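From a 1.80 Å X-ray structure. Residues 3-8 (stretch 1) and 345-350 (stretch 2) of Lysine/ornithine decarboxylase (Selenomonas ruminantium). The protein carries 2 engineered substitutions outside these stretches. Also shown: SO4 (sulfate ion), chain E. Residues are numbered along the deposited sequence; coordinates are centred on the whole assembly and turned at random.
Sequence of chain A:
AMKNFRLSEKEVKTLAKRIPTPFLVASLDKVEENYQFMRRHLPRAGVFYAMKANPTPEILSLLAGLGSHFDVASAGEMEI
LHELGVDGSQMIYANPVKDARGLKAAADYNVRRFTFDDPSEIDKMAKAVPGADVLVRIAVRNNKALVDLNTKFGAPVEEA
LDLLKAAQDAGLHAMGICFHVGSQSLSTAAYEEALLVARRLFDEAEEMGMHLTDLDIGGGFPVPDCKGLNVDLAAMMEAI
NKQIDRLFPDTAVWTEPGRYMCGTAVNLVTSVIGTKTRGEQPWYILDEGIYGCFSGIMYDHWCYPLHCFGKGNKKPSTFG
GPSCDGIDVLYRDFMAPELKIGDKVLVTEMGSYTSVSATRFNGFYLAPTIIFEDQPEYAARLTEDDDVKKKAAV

Stretch 1 3-8: KNFRLS
Stretch 2, residues 345-350: VLVTEM

Two segments meet here, their touching residues at least 339 apart in sequence, with end-to-end directions 160° apart, nearly antiparallel, and bury 263 Å² between them, both sides summed. Stretch 1 is an extended coil, with phi/psi -70/152 at N4, -75/131 at F5, -147/127 at R6 and -72/143 at L7. Stretch 2 finishes a strand at V347 and then turns. The register sets L7 against L346 (CA to CA 8.0 Å), R6 against T348 (6.3 Å) and N4 against E349 (7.4 Å). No clear direct hydrogen bond crosses the gap; apolar packing and one bridging water make the contact.

V345 (phi/psi -113/161, chi1 m) is in the strand but out of reach. L346 (-124/131) points its CA-to-CB bond toward stretch 1 and gives up 69 Å², the largest share of any residue. Its chi1 t, chi2 p rotamer brings CD1 within 3.9 Å of L7 CD1, while CD2 lies 3.4 Å from L7 O and 4.1 Å from R6 CG. L7, m then t, is also buried, so a branched apolar chain suits both positions. V347 (-117/125, chi1 t) follows the strand alternation and has no contact with stretch 1.

T348 (-99/170, chi1 p) again has its CA-to-CB bond toward stretch 1. Its methyl CG2 packs 4.0 Å from R6 CG, against the aliphatic part of the arginine, and its OG1 donates to E349 OE1 at 2.6 Å, although the position of OG1 is less certain. R6 itself is extended, with chi1 to chi3 all t, so its methylenes cover L346 and T348 while the exposed guanidinium reaches a sulfate, probably from the crystallisation liquor: NH1 donates to SO4 O1 at 3.1 Å and NH2 makes a weak bond to SO4 O4 at 3.4 Å.

E349 adopts phi/psi 50/50, a left-handed conformation that turns the chain. Its CA-to-CB bond points sideways, but chi1 m, chi2 p and chi3 53° bring the carboxylate nearer stretch 1, with OE2 3.2 Å from N4 CB and 3.5 Å from N4 ND2. N4, partly exposed (chi1 m, chi2 -31°), has its CA-to-CB bond toward stretch 2. Water 1 ties this corner together, accepting from E349 N at 2.8 Å and lying within donating distance of E349 OE2 at 2.8 Å and F5 O at 2.7 Å. It thereby links groups that do not meet directly: F5 O is 4.2 Å from E349 OE2. M350 (-110/19) is buried but does not touch stretch 1.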

ATOM      1  N   LYS A   3       3.932 -10.318  28.680  1.00 31.81           N
ATOM      2  CA  LYS A   3       3.890 -11.379  27.633  1.00 31.16           C
ATOM      3  C   LYS A   3       3.236 -10.839  26.340  1.00 22.49           C
ATOM      4  O   LYS A   3       2.138 -10.330  26.417  1.00 24.85           O
ATOM      5  CB  LYS A   3       3.071 -12.559  28.152  1.00 39.95           C
ATOM      6  CG  LYS A   3       3.220 -13.842  27.348  1.00 54.33           C
ATOM      7  CD  LYS A   3       4.297 -14.800  27.901  1.00 63.42           C
ATOM      8  CE  LYS A   3       3.704 -15.746  28.948  1.00 68.61           C
ATOM      9  NZ  LYS A   3       4.650 -16.832  29.321  1.00 69.15           N
ATOM     10  N   ASN A   4       3.849 -11.035  25.174  1.00 19.34           N
ATOM     11  CA  ASN A   4       3.234 -10.643  23.932  1.00 16.84           C
ATOM     12  C   ASN A   4       2.037 -11.554  23.623  1.00 15.96           C
ATOM     13  O   ASN A   4       2.039 -12.687  24.071  1.00 14.10           O
ATOM     14  CB  ASN A   4       4.237 -10.732  22.793  1.00 19.86           C
ATOM     15  CG  ASN A   4       5.410  -9.802  22.977  1.00 22.44           C
ATOM     16  OD1 ASN A   4       5.291  -8.758  23.559  1.00 24.57           O
ATOM     17  ND2 ASN A   4       6.573 -10.279  22.574  1.00 27.43           N
ATOM     18  N   PHE A   5       1.008 -11.092  22.900  1.00 12.98           N
ATOM     19  CA  PHE A   5      -0.102 -11.983  22.582  1.00 12.65           C
ATOM     20  C   PHE A   5       0.391 -12.943  21.491  1.00 13.33           C
ATOM     21  O   PHE A   5       1.017 -12.543  20.458  1.00 12.73           O
ATOM     22  CB  PHE A   5      -1.279 -11.147  22.060  1.00 14.29           C
ATOM     23  CG  PHE A   5      -2.403 -11.964  21.532  1.00 14.04           C
ATOM     24  CD1 PHE A   5      -3.045 -12.845  22.353  1.00 12.76           C
ATOM     25  CD2 PHE A   5      -2.794 -11.901  20.163  1.00 12.56           C
ATOM     26  CE1 PHE A   5      -4.101 -13.618  21.871  1.00 13.29           C
ATOM     27  CE2 PHE A   5      -3.839 -12.663  19.695  1.00 12.75           C
ATOM     28  CZ  PHE A   5      -4.500 -13.510  20.542  1.00 11.39           C
ATOM     29  N   ARG A   6       0.163 -14.228  21.705  1.00 13.10           N
ATOM     30  CA  ARG A   6       0.563 -15.227  20.744  1.00 13.26           C
ATOM     31  C   ARG A   6      -0.428 -16.354  20.771  1.00 14.40           C
ATOM     32  O   ARG A   6      -0.620 -17.011  21.829  1.00 11.37           O
ATOM     33  CB  ARG A   6       1.915 -15.806  21.160  1.00 16.59           C
ATOM     34  CG  ARG A   6       2.341 -16.917  20.207  1.00 20.24           C
ATOM     35  CD  ARG A   6       3.839 -17.297  20.314  1.00 25.21           C
ATOM     36  NE  ARG A   6       4.102 -18.482  19.469  1.00 27.36           N
ATOM     37  CZ  ARG A   6       5.312 -18.944  19.162  1.00 31.32           C
ATOM     38  NH1 ARG A   6       6.374 -18.342  19.627  1.00 26.60           N
ATOM     39  NH2 ARG A   6       5.432 -20.048  18.394  1.00 32.72           N
ATOM     40  N   LEU A   7      -0.954 -16.689  19.625  1.00 12.20           N
ATOM     41  CA  LEU A   7      -1.799 -17.828  19.511  1.00 13.07           C
ATOM     42  C   LEU A   7      -0.997 -19.117  19.631  1.00 13.73           C
ATOM     43  O   LEU A   7       0.072 -19.231  19.099  1.00 13.76           O
ATOM     44  CB  LEU A   7      -2.517 -17.826  18.150  1.00 12.35           C
ATOM     45  CG  LEU A   7      -3.518 -16.677  17.939  1.00 12.48           C
ATOM     46  CD1 LEU A   7      -3.886 -16.599  16.503  1.00 12.82           C
ATOM     47  CD2 LEU A   7      -4.741 -16.728  18.844  1.00 11.45           C
ATOM     48  N   SER A   8      -1.576 -20.132  20.270  1.00 13.43           N
ATOM     49  CA  SER A   8      -1.010 -21.446  20.251  1.00 14.64           C
ATOM     50  C   SER A   8      -1.275 -22.163  18.944  1.00 14.38           C
ATOM     51  O   SER A   8      -2.146 -21.842  18.229  1.00 14.37           O
ATOM     52  CB  SER A   8      -1.570 -22.297  21.401  1.00 15.79           C
ATOM     53  OG  SER A   8      -2.887 -22.698  21.119  1.00 14.85           O
ATOM     54  N   VAL A 345       0.694 -20.851   8.936  1.00 12.81           N
ATOM     55  CA  VAL A 345       1.773 -20.228   9.656  1.00 14.27           C
ATOM     56  C   VAL A 345       1.246 -19.040  10.431  1.00 13.30           C
ATOM     57  O   VAL A 345       0.133 -18.490  10.136  1.00 13.76           O
ATOM     58  CB  VAL A 345       2.971 -19.800   8.748  1.00 13.38           C
ATOM     59  CG1 VAL A 345       3.565 -21.040   8.092  1.00 16.82           C
ATOM     60  CG2 VAL A 345       2.615 -18.721   7.754  1.00 14.07           C
ATOM     61  N   LEU A 346       2.059 -18.652  11.406  1.00 12.92           N
ATOM     62  CA  LEU A 346       1.671 -17.578  12.332  1.00 12.01           C
ATOM     63  C   LEU A 346       2.663 -16.458  12.369  1.00 11.52           C
ATOM     64  O   LEU A 346       3.848 -16.704  12.534  1.00 12.35           O
ATOM     65  CB  LEU A 346       1.462 -18.155  13.736  1.00 11.75           C
ATOM     66  CG  LEU A 346       1.096 -17.195  14.884  1.00 13.06           C
ATOM     67  CD1 LEU A 346      -0.344 -16.737  14.781  1.00 13.92           C
ATOM     68  CD2 LEU A 346       1.370 -17.801  16.306  1.00 13.42           C
ATOM     69  N   VAL A 347       2.188 -15.203  12.250  1.00 12.26           N
ATOM     70  CA  VAL A 347       3.059 -14.078  12.382  1.00 10.89           C
ATOM     71  C   VAL A 347       2.626 -13.245  13.601  1.00 11.60           C
ATOM     72  O   VAL A 347       1.426 -12.837  13.716  1.00 11.86           O
ATOM     73  CB  VAL A 347       3.084 -13.170  11.131  1.00 11.25           C
ATOM     74  CG1 VAL A 347       4.152 -12.092  11.253  1.00 11.77           C
ATOM     75  CG2 VAL A 347       3.374 -14.008   9.921  1.00 12.59           C
ATOM     76  N   THR A 348       3.560 -13.010  14.510  1.00 10.30           N
ATOM     77  CA  THR A 348       3.267 -12.352  15.826  1.00 10.64           C
ATOM     78  C   THR A 348       3.641 -10.868  15.740  1.00 11.13           C
ATOM     79  O   THR A 348       4.300 -10.480  14.764  1.00 11.70           O
ATOM     80  CB  THR A 348       3.886 -13.049  17.053  1.00 12.16           C
ATOM     81  OG1 THR A 348       5.338 -13.202  16.891  1.00 14.42           O
ATOM     82  CG2 THR A 348       3.221 -14.356  17.229  1.00 12.78           C
ATOM     83  N   GLU A 349       3.259 -10.068  16.735  1.00 10.20           N
ATOM     84  CA  GLU A 349       3.625  -8.654  16.791  1.00 11.14           C
ATOM     85  C   GLU A 349       3.300  -7.948  15.454  1.00 12.07           C
ATOM     86  O   GLU A 349       4.147  -7.183  14.922  1.00 11.04           O
ATOM     87  CB  GLU A 349       5.106  -8.462  17.195  1.00 12.07           C
ATOM     88  CG  GLU A 349       5.401  -8.936  18.661  1.00 14.19           C
ATOM     89  CD  GLU A 349       5.539 -10.426  18.796  1.00 15.97           C
ATOM     90  OE1 GLU A 349       6.328 -11.066  18.085  1.00 15.72           O
ATOM     91  OE2 GLU A 349       4.843 -11.025  19.629  1.00 17.76           O
ATOM     92  N   MET A 350       2.078  -8.165  15.000  1.00 11.24           N
ATOM     93  CA  MET A 350       1.594  -7.658  13.736  1.00 13.73           C
ATOM     94  C   MET A 350       0.541  -6.552  13.837  1.00 11.92           C
ATOM     95  O   MET A 350      -0.162  -6.297  12.915  1.00 14.14           O
ATOM     96  CB  MET A 350       1.124  -8.815  12.866  1.00 16.85           C
ATOM     97  CG  MET A 350       2.116  -9.183  11.790  1.00 23.08           C
ATOM     98  SD  MET A 350       1.355  -9.180  10.200  1.00 25.21           S
ATOM     99  CE  MET A 350       2.666  -9.256   8.993  1.00 20.80           C
TER
HETATM  100  S   SO4 E 403       9.406 -20.269  17.459  1.00 63.96           S
HETATM  101  O1  SO4 E 403       9.102 -19.639  18.778  1.00 54.67           O
HETATM  102  O2  SO4 E 403      10.459 -19.480  16.781  1.00 68.81           O
HETATM  103  O3  SO4 E 403       9.805 -21.660  17.794  1.00 66.39           O
HETATM  104  O4  SO4 E 403       8.282 -20.436  16.496  1.00 61.28           O
HETATM  105  O   HOH W   1       2.125 -10.309  19.334  1.00 13.95           O